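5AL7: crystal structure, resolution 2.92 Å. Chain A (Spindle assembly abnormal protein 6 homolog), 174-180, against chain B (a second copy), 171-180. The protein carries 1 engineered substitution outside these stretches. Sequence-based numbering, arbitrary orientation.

Chain A, residues 174-180: ASHKKQY
Chain B 171-180: MLEASHKKQY

Two helices from two copies of the same protein pack side by side in register, in a small, polar contact built on paired serines and glutamines. Both stretches are helical throughout, with phi/psi near -64/-41 and backbone hydrogen bonds from N of residue i+4 to O of residue i, such as A:Gln179 N to A:Ser175 O at 2.9 Å, and both helices continue beyond the stretches. They run in the same direction, their axes inclined by 25° and 9.9 Å apart at closest approach. Like residues face each other: CA to CA is 6.6 Å for A:Ser175 and B:Ser175, and 6.4 Å for A:Gln179 and B:Gln179, one helical turn later. Both serines point toward the partner helix with chi1 t, which brings their hydroxyls together; B:Ser175 OG donates to A:Ser175 OG in a very short hydrogen bond of 2.4 Å. A:Ser175 OG in turn donates to B:Gln179 OE1 at 2.6 Å, extending the chain of hydroxyls to an amide. The side chain of A:Ser175 is a knob among B:Leu172, B:Ser175, B:His176 and B:Gln179, with A:Ser175 CB 4.3 Å from B:Leu172 CD1. The glutamines start sideways, but their ends come nearer. Both have chi1 m and chi2 t, yet chi3 is -1° in A:Gln179 and -96° in B:Gln179, so the amides break the symmetry. A:Gln179 NE2 lies 2.9 Å from B:Ser175 O, and 3.4 Å from B:Lys178 CB. Between the two side chains, A:Gln179 CG meets B:Gln179 CG at 3.5 Å. A:Lys178 and B:Lys178 (m, t, t, p) point toward the partner at CB, but their ends lead away, leaving the aliphatic base at the contact: A:Lys178 CB is 3.8 Å from B:Gln179 NE2. Both histidines (chi1 m, chi2 near 165°) point away, but the rings return, with A:His176 CD2 3.9 Å from B:Ser175 OG. The contact buries 316 Å², both sides summed.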

# COMPACT_ATOMS: atom_id res chain seq x y z
N ALA A 174 -0.73 -0.91 6.33
CA ALA A 174 -2.06 -1.01 6.91
C ALA A 174 -2.99 -1.73 5.95
O ALA A 174 -3.81 -2.54 6.38
CB ALA A 174 -2.60 0.36 7.23
N SER A 175 -2.82 -1.46 4.66
CA SER A 175 -3.65 -2.09 3.65
C SER A 175 -3.40 -3.58 3.63
O SER A 175 -4.34 -4.36 3.54
CB SER A 175 -3.38 -1.50 2.27
OG SER A 175 -4.27 -2.05 1.31
N HIS A 176 -2.14 -3.96 3.77
CA HIS A 176 -1.82 -5.38 3.76
C HIS A 176 -2.40 -6.08 4.98
O HIS A 176 -2.98 -7.16 4.84
CB HIS A 176 -0.31 -5.60 3.70
CG HIS A 176 0.25 -5.44 2.32
ND1 HIS A 176 1.60 -5.28 2.09
CD2 HIS A 176 -0.35 -5.40 1.11
CE1 HIS A 176 1.81 -5.16 0.79
NE2 HIS A 176 0.64 -5.23 0.17
N LYS A 177 -2.29 -5.46 6.15
CA LYS A 177 -2.86 -6.04 7.36
C LYS A 177 -4.37 -6.18 7.21
O LYS A 177 -4.94 -7.20 7.61
CB LYS A 177 -2.52 -5.21 8.60
CG LYS A 177 -1.06 -5.27 9.01
CD LYS A 177 -0.85 -4.62 10.38
CE LYS A 177 0.54 -4.04 10.50
NZ LYS A 177 0.63 -2.74 9.78
N LYS A 178 -5.01 -5.17 6.65
CA LYS A 178 -6.45 -5.22 6.42
C LYS A 178 -6.82 -6.35 5.47
O LYS A 178 -7.79 -7.06 5.70
CB LYS A 178 -6.97 -3.88 5.88
CG LYS A 178 -7.15 -2.81 6.94
CD LYS A 178 -7.85 -1.56 6.39
CE LYS A 178 -8.09 -0.52 7.48
NZ LYS A 178 -6.84 0.18 7.87
N GLN A 179 -6.02 -6.54 4.42
CA GLN A 179 -6.27 -7.61 3.46
C GLN A 179 -6.14 -8.97 4.15
O GLN A 179 -6.90 -9.89 3.87
CB GLN A 179 -5.30 -7.52 2.29
CG GLN A 179 -5.73 -6.53 1.23
CD GLN A 179 -4.81 -6.51 0.04
OE1 GLN A 179 -3.81 -7.24 -0.02
NE2 GLN A 179 -5.13 -5.67 -0.94
N TYR A 180 -5.17 -9.07 5.05
CA TYR A 180 -4.96 -10.29 5.82
C TYR A 180 -6.14 -10.59 6.72
O TYR A 180 -6.62 -11.72 6.78
CB TYR A 180 -3.68 -10.19 6.65
CG TYR A 180 -3.29 -11.48 7.34
CD1 TYR A 180 -2.62 -12.48 6.65
CD2 TYR A 180 -3.59 -11.69 8.68
CE1 TYR A 180 -2.26 -13.66 7.27
CE2 TYR A 180 -3.24 -12.87 9.32
CZ TYR A 180 -2.57 -13.85 8.61
OH TYR A 180 -2.21 -15.03 9.23
N MET B 171 2.17 0.11 -5.36
CA MET B 171 1.78 -1.07 -4.63
C MET B 171 0.57 -0.76 -3.78
O MET B 171 -0.33 -1.59 -3.66
CB MET B 171 2.93 -1.58 -3.78
CG MET B 171 4.00 -2.29 -4.57
SD MET B 171 5.22 -3.13 -3.54
CE MET B 171 6.34 -1.82 -3.09
N LEU B 172 0.53 0.45 -3.22
CA LEU B 172 -0.63 0.88 -2.44
C LEU B 172 -1.89 0.95 -3.29
O LEU B 172 -2.95 0.47 -2.89
CB LEU B 172 -0.36 2.23 -1.76
CG LEU B 172 -1.55 2.85 -1.02
CD1 LEU B 172 -2.02 1.96 0.10
CD2 LEU B 172 -1.14 4.21 -0.48
N GLU B 173 -1.77 1.54 -4.48
CA GLU B 173 -2.93 1.65 -5.35
C GLU B 173 -3.46 0.28 -5.74
O GLU B 173 -4.68 0.03 -5.72
CB GLU B 173 -2.56 2.47 -6.59
CG GLU B 173 -2.36 3.93 -6.24
CD GLU B 173 -2.00 4.78 -7.42
OE1 GLU B 173 -1.61 4.21 -8.47
OE2 GLU B 173 -2.07 6.02 -7.29
N ALA B 174 -2.54 -0.62 -6.07
CA ALA B 174 -2.94 -1.98 -6.44
C ALA B 174 -3.62 -2.67 -5.26
O ALA B 174 -4.60 -3.41 -5.44
CB ALA B 174 -1.75 -2.77 -6.90
N SER B 175 -3.11 -2.39 -4.07
CA SER B 175 -3.66 -2.97 -2.85
C SER B 175 -5.08 -2.48 -2.64
O SER B 175 -5.95 -3.25 -2.25
CB SER B 175 -2.78 -2.63 -1.65
OG SER B 175 -3.23 -3.29 -0.48
N HIS B 176 -5.32 -1.20 -2.92
CA HIS B 176 -6.66 -0.65 -2.76
C HIS B 176 -7.63 -1.29 -3.75
O HIS B 176 -8.75 -1.66 -3.36
CB HIS B 176 -6.65 0.86 -2.96
CG HIS B 176 -6.17 1.62 -1.77
ND1 HIS B 176 -5.81 2.95 -1.82
CD2 HIS B 176 -5.96 1.22 -0.49
CE1 HIS B 176 -5.42 3.34 -0.63
NE2 HIS B 176 -5.50 2.32 0.20
N LYS B 177 -7.19 -1.46 -4.99
CA LYS B 177 -8.04 -2.10 -5.99
C LYS B 177 -8.39 -3.53 -5.54
O LYS B 177 -9.55 -3.98 -5.64
CB LYS B 177 -7.37 -2.11 -7.36
CG LYS B 177 -7.22 -0.75 -8.02
CD LYS B 177 -6.81 -0.88 -9.48
CE LYS B 177 -5.97 0.32 -9.95
NZ LYS B 177 -4.55 0.21 -9.49
N LYS B 178 -7.38 -4.23 -5.02
CA LYS B 178 -7.60 -5.59 -4.52
C LYS B 178 -8.58 -5.62 -3.35
O LYS B 178 -9.44 -6.49 -3.29
CB LYS B 178 -6.27 -6.23 -4.11
CG LYS B 178 -5.44 -6.78 -5.28
CD LYS B 178 -4.23 -7.57 -4.80
CE LYS B 178 -3.45 -8.17 -5.97
NZ LYS B 178 -2.65 -7.15 -6.72
N GLN B 179 -8.47 -4.66 -2.43
CA GLN B 179 -9.39 -4.62 -1.29
C GLN B 179 -10.83 -4.39 -1.73
O GLN B 179 -11.75 -5.04 -1.23
CB GLN B 179 -9.01 -3.51 -0.31
CG GLN B 179 -7.93 -3.82 0.70
CD GLN B 179 -7.73 -2.67 1.68
OE1 GLN B 179 -6.84 -1.83 1.50
NE2 GLN B 179 -8.56 -2.62 2.72
N TYR B 180 -11.01 -3.47 -2.67
CA TYR B 180 -12.37 -3.16 -3.11
C TYR B 180 -12.98 -4.37 -3.81
O TYR B 180 -14.12 -4.76 -3.51
CB TYR B 180 -12.38 -1.92 -4.01
CG TYR B 180 -13.76 -1.33 -4.22
CD1 TYR B 180 -14.32 -0.50 -3.25
CD2 TYR B 180 -14.50 -1.59 -5.36
CE1 TYR B 180 -15.58 0.04 -3.42
CE2 TYR B 180 -15.76 -1.04 -5.54
CZ TYR B 180 -16.29 -0.23 -4.56
OH TYR B 180 -17.54 0.32 -4.73